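Local coordinates for protein leucyl-trna synthetase (Plasmodium falciparum, PDB 5FOC) that probably removes wrongly attached amino acids from tRNA, being the editing domain of a cytosolic enzyme that joins leucine to its tRNA, at residues A[110-113]-A[114-118]; A[277-280]-A[281-285]. The protein carries 2 engineered substitutions. All blocks are in the same frame, centred on the assembly; numbering follows the deposited sequence.

Contact 1. Residues A[110-113]-A[114-118]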
loop_
_atom_site.group_PDB
_atom_site.type_symbol
_atom_site.label_atom_id
_atom_site.label_comp_id
_atom_site.label_asym_id
_atom_site.label_seq_id
_atom_site.Cartn_x
_atom_site.Cartn_y
_atom_site.Cartn_z
ATOM N N TRP A 110 8.337 16.677 14.430
ATOM C CA TRP A 110 9.710 16.456 13.923
ATOM C C TRP A 110 10.574 15.882 15.032
ATOM O O TRP A 110 11.431 16.554 15.578
ATOM C CB TRP A 110 10.304 17.734 13.348
ATOM C CG TRP A 110 9.502 18.285 12.140
ATOM C CD1 TRP A 110 8.341 17.786 11.589
ATOM C CD2 TRP A 110 9.845 19.425 11.362
ATOM N NE1 TRP A 110 7.925 18.577 10.523
ATOM C CE2 TRP A 110 8.821 19.595 10.370
ATOM C CE3 TRP A 110 10.888 20.356 11.418
ATOM C CZ2 TRP A 110 8.876 20.602 9.427
ATOM C CZ3 TRP A 110 10.904 21.382 10.506
ATOM C CH2 TRP A 110 9.904 21.489 9.511
ATOM N N ASN A 111 10.252 14.675 15.419
ATOM C CA ASN A 111 10.741 14.089 16.687
ATOM C C ASN A 111 10.660 12.615 16.533
ATOM O O ASN A 111 9.656 12.075 16.130
ATOM C CB ASN A 111 9.828 14.583 17.831
ATOM C CG ASN A 111 10.383 14.332 19.205
ATOM O OD1 ASN A 111 10.765 13.225 19.543
ATOM N ND2 ASN A 111 10.331 15.343 20.029
ATOM N N GLU A 112 11.693 11.875 16.924
ATOM C CA GLU A 112 11.615 10.426 16.823
ATOM C C GLU A 112 10.402 9.828 17.543
ATOM O O GLU A 112 9.829 8.833 17.066
ATOM C CB GLU A 112 12.890 9.796 17.469
ATOM C CG GLU A 112 13.072 8.334 17.118
ATOM C CD GLU A 112 14.027 7.637 18.094
ATOM O OE1 GLU A 112 13.666 7.571 19.288
ATOM O OE2 GLU A 112 15.114 7.191 17.673
ATOM N N ASP A 113 10.026 10.409 18.692
ATOM C CA ASP A 113 8.906 9.915 19.527
ATOM C C ASP A 113 7.597 9.907 18.706
ATOM O O ASP A 113 6.756 9.054 18.899
ATOM C CB ASP A 113 8.665 10.798 20.754
ATOM C CG ASP A 113 9.654 10.573 21.903
ATOM O OD1 ASP A 113 10.361 9.547 21.924
ATOM O OD2 ASP A 113 9.659 11.445 22.793
ATOM N N PHE A 114 7.469 10.860 17.810
ATOM C CA PHE A 114 6.244 10.909 17.013
ATOM C C PHE A 114 6.028 9.649 16.187
ATOM O O PHE A 114 4.894 9.164 16.069
ATOM C CB PHE A 114 6.260 12.114 16.111
ATOM C CG PHE A 114 4.909 12.519 15.604
ATOM C CD1 PHE A 114 3.972 13.064 16.466
ATOM C CD2 PHE A 114 4.605 12.398 14.280
ATOM C CE1 PHE A 114 2.746 13.530 16.021
ATOM C CE2 PHE A 114 3.353 12.812 13.819
ATOM C CZ PHE A 114 2.429 13.372 14.694
ATOM N N PHE A 115 7.097 9.116 15.598
ATOM C CA PHE A 115 7.062 7.944 14.741
ATOM C C PHE A 115 7.223 6.624 15.483
ATOM O O PHE A 115 6.781 5.588 14.962
ATOM C CB PHE A 115 8.125 8.066 13.673
ATOM C CG PHE A 115 7.987 9.310 12.875
ATOM C CD1 PHE A 115 8.490 10.528 13.326
ATOM C CD2 PHE A 115 7.289 9.287 11.675
ATOM C CE1 PHE A 115 8.302 11.702 12.587
ATOM C CE2 PHE A 115 7.107 10.449 10.930
ATOM C CZ PHE A 115 7.585 11.653 11.371
ATOM N N VAL A 116 7.883 6.647 16.651
ATOM C CA VAL A 116 8.123 5.438 17.451
ATOM C C VAL A 116 7.070 5.222 18.560
ATOM O O VAL A 116 6.627 4.101 18.780
ATOM C CB VAL A 116 9.545 5.445 18.085
ATOM C CG1 VAL A 116 9.744 4.210 18.967
ATOM C CG2 VAL A 116 10.590 5.485 16.993
ATOM N N LYS A 117 6.706 6.282 19.279
ATOM C CA LYS A 117 5.807 6.161 20.424
ATOM C C LYS A 117 4.391 6.659 20.140
ATOM O O LYS A 117 3.424 5.995 20.520
ATOM C CB LYS A 117 6.379 6.917 21.601
ATOM C CG LYS A 117 7.673 6.327 22.168
ATOM C CD LYS A 117 7.897 6.875 23.565
ATOM C CE LYS A 117 9.324 6.708 24.045
ATOM N NZ LYS A 117 9.450 7.509 25.282
ATOM N N ASP A 118 4.260 7.797 19.462
ATOM C CA ASP A 118 3.010 8.534 19.486
ATOM C C ASP A 118 2.033 7.974 18.420
ATOM O O ASP A 118 0.834 7.839 18.705
ATOM C CB ASP A 118 3.218 10.047 19.196
ATOM C CG ASP A 118 3.983 10.811 20.301
ATOM O OD1 ASP A 118 4.181 10.279 21.416
ATOM O OD2 ASP A 118 4.380 11.993 20.036
#
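Asn111 and Phe114 meet at the N-terminus of helix 112-118, a short N-capped helix whose last turn widens to the pi type. Asn111 is the N-cap: with CG swung anti to its backbone N (chi1 -167°), its side chain reaches forward over the first turn, and OD1 accepts from Asp113 N at 3.0 Å. The amide is held at its other end too, since ND2 donates to Asn107 O. The backbone carbonyl of the same residue receives Phe114 N, a bent bond with the donor well above the carbonyl plane. That oxygen also lies in the plane of the Phe115 ring, at its edge, 3.4 Å from CD1. The ring is placed there by a chi1 of -56°, which sets CG anti to the carbonyl carbon; Phe114 CD2 lies above one face, toward the rim, and the rings of Tyr22 and Phe25 on helix 18-35 also meet it, inclined to its plane.

Glu112 CG touches Val116 CG2 at 3.8 Å, while Glu112 O accepts from Val116 N; the two side chains also touch helix 18-35, at Tyr22 and Lys19 respectively. Asp113 and the exposed Lys117 run side by side in the same direction, yet Asp113 OD1 and Lys117 NZ stay 4.0 Å apart, beyond a salt bridge, so any attraction is probably modest. Asp118 OD2, by contrast, forms a salt bridge with Lys108. The wide turn is documented by one doubly used acceptor: Asp113 O takes Lys117 N at 2.8 Å and Asp118 N at 2.9 Å, the latter nearly in line with the carbonyl bond.

Contact 2. Residues A[277-280]-A[281-285]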
loop_
_atom_site.group_PDB
_atom_site.type_symbol
_atom_site.label_atom_id
_atom_site.label_comp_id
_atom_site.label_asym_id
_atom_site.label_seq_id
_atom_site.Cartn_x
_atom_site.Cartn_y
_atom_site.Cartn_z
ATOM N N ASN A 277 20.304 -6.768 -10.725
ATOM C CA ASN A 277 21.403 -5.789 -10.750
ATOM C C ASN A 277 20.935 -4.345 -10.980
ATOM O O ASN A 277 21.371 -3.445 -10.254
ATOM C CB ASN A 277 22.468 -6.176 -11.784
ATOM C CG ASN A 277 23.181 -7.482 -11.445
ATOM O OD1 ASN A 277 23.340 -7.850 -10.281
ATOM N ND2 ASN A 277 23.611 -8.186 -12.470
ATOM N N TYR A 278 20.051 -4.121 -11.958
ATOM C CA TYR A 278 19.456 -2.782 -12.150
ATOM C C TYR A 278 18.782 -2.284 -10.861
ATOM O O TYR A 278 19.011 -1.162 -10.410
ATOM C CB TYR A 278 18.479 -2.740 -13.346
ATOM C CG TYR A 278 17.637 -1.476 -13.447
ATOM C CD1 TYR A 278 18.099 -0.350 -14.155
ATOM C CD2 TYR A 278 16.357 -1.415 -12.876
ATOM C CE1 TYR A 278 17.320 0.796 -14.273
ATOM C CE2 TYR A 278 15.576 -0.263 -12.990
ATOM C CZ TYR A 278 16.062 0.836 -13.685
ATOM O OH TYR A 278 15.272 1.971 -13.796
ATOM N N TYR A 279 17.975 -3.149 -10.266
ATOM C CA TYR A 279 17.134 -2.761 -9.140
ATOM C C TYR A 279 17.904 -2.548 -7.836
ATOM O O TYR A 279 17.632 -1.611 -7.105
ATOM C CB TYR A 279 15.977 -3.746 -8.972
ATOM C CG TYR A 279 14.837 -3.497 -9.983
ATOM C CD1 TYR A 279 13.916 -2.477 -9.791
ATOM C CD2 TYR A 279 14.729 -4.252 -11.134
ATOM C CE1 TYR A 279 12.900 -2.231 -10.727
ATOM C CE2 TYR A 279 13.723 -4.024 -12.062
ATOM C CZ TYR A 279 12.815 -3.001 -11.856
ATOM O OH TYR A 279 11.784 -2.789 -12.755
ATOM N N CYS A 280 18.869 -3.416 -7.556
ATOM C CA CYS A 280 19.670 -3.305 -6.338
ATOM C C CYS A 280 20.713 -2.169 -6.439
ATOM O O CYS A 280 21.103 -1.579 -5.417
ATOM C CB CYS A 280 20.300 -4.669 -6.018
ATOM S SG CYS A 280 19.057 -5.961 -5.624
ATOM N N GLU A 281 21.122 -1.840 -7.670
ATOM C CA GLU A 281 21.996 -0.680 -7.957
ATOM C C GLU A 281 21.206 0.606 -7.746
ATOM O O GLU A 281 21.684 1.515 -7.058
ATOM C CB GLU A 281 22.559 -0.765 -9.403
ATOM C CG GLU A 281 23.116 0.501 -10.072
ATOM C CD GLU A 281 24.464 0.940 -9.536
ATOM O OE1 GLU A 281 25.531 0.423 -9.987
ATOM O OE2 GLU A 281 24.455 1.849 -8.677
ATOM N N LYS A 282 20.000 0.668 -8.326
ATOM C CA LYS A 282 19.201 1.902 -8.352
ATOM C C LYS A 282 18.547 2.253 -7.016
ATOM O O LYS A 282 18.466 3.429 -6.664
ATOM C CB LYS A 282 18.109 1.810 -9.445
ATOM C CG LYS A 282 17.272 3.075 -9.616
ATOM C CD LYS A 282 16.516 3.055 -10.933
ATOM C CE LYS A 282 15.502 4.189 -11.049
ATOM N NZ LYS A 282 16.144 5.529 -11.147
ATOM N N TYR A 283 18.042 1.237 -6.308
ATOM C CA TYR A 283 17.275 1.432 -5.069
ATOM C C TYR A 283 17.951 0.820 -3.864
ATOM O O TYR A 283 18.938 0.061 -3.981
ATOM C CB TYR A 283 15.898 0.796 -5.200
ATOM C CG TYR A 283 15.049 1.342 -6.347
ATOM C CD1 TYR A 283 14.383 2.562 -6.222
ATOM C CD2 TYR A 283 14.920 0.639 -7.543
ATOM C CE1 TYR A 283 13.602 3.075 -7.267
ATOM C CE2 TYR A 283 14.122 1.142 -8.610
ATOM C CZ TYR A 283 13.474 2.346 -8.453
ATOM O OH TYR A 283 12.712 2.847 -9.465
ATOM N N ASN A 284 17.416 1.112 -2.691
ATOM C CA ASN A 284 17.966 0.520 -1.463
ATOM C C ASN A 284 17.381 -0.884 -1.309
ATOM O O ASN A 284 16.566 -1.138 -0.385
ATOM C CB ASN A 284 17.659 1.409 -0.252
ATOM C CG ASN A 284 18.320 2.784 -0.336
ATOM O OD1 ASN A 284 17.685 3.802 -0.034
ATOM N ND2 ASN A 284 19.586 2.829 -0.745
ATOM N N LEU A 285 17.804 -1.776 -2.230
ATOM C CA LEU A 285 17.365 -3.186 -2.327
ATOM C C LEU A 285 18.566 -4.119 -2.402
ATOM O O LEU A 285 19.545 -3.812 -3.057
ATOM C CB LEU A 285 16.479 -3.451 -3.574
ATOM C CG LEU A 285 15.056 -2.945 -3.553
ATOM C CD1 LEU A 285 14.450 -3.163 -4.940
ATOM C CD2 LEU A 285 14.255 -3.666 -2.485
HETATM O O HOH W 1 21.431 -2.028 -2.487
#
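Tyr279 and Tyr283 stand side by side, one turn apart, where helix 276-282 ends and the chain passes through an inverse gamma turn centred on Asn284. Both have CG anti to the carbonyl carbon (chi1 -79° and -59°), which sends the two rings the same way, with Tyr279 CD1 3.8 Å from Tyr283 CE2. Tyr279 O accepts from Tyr283 N at 3.0 Å and also lies near the plane of the Tyr283 ring, at its edge. This is the packed side, buried among several neighbours: both tyrosines touch Pro242, and Leu285 reaches Leu241, on strand 238-242, while Val224 touches Tyr283 and Leu285.

The return of the chain brings Leu285 back against Cys280. Leu285 O lies 3.2 Å from Cys280 CB and 3.4 Å from Cys280 SG, and takes a CA-H...O contact from the same residue.

The solvent side differs in burial rather than in closeness. Tyr278 and Lys282 are both exposed and point the same way; Lys282 CD lies obliquely to the phenol, 3.3 Å from Tyr278 OH. Face contacts tie this pair to the buried tyrosines: Tyr278 CD2 stands 3.6 Å above the centre of the Tyr279 ring, the ring planes nearly perpendicular, and Lys282 CG lies over one face of Tyr283, toward the rim. Glu281 leads its carboxylate away from the preceding turn, although its backbone N still donates to Asn277 O. Between helix end and returning chain, a water lies 3.0 Å from Cys280 O and 2.7 Å from Leu285 O, placed to donate to either.

Contacts 1 and 2 are both local arrangements on short helices, and they show opposite ends: contact 1 includes the N-cap of helix 112-118, contact 2 the exit from helix 276-282. They come in series along the chain and do not touch, their centres 29 Å apart and their nearest atoms about 17 Å apart. Those centres lie about 22 Å and 20 Å from the centre of a chain whose radius of gyration is 19 Å. Both pack on the large mixed sheet: residues 110-118 on strand 181-185 through Phe114 and Phe115, residues 277-285 on strand 238-242. Neither can be tied to the editing site on this evidence.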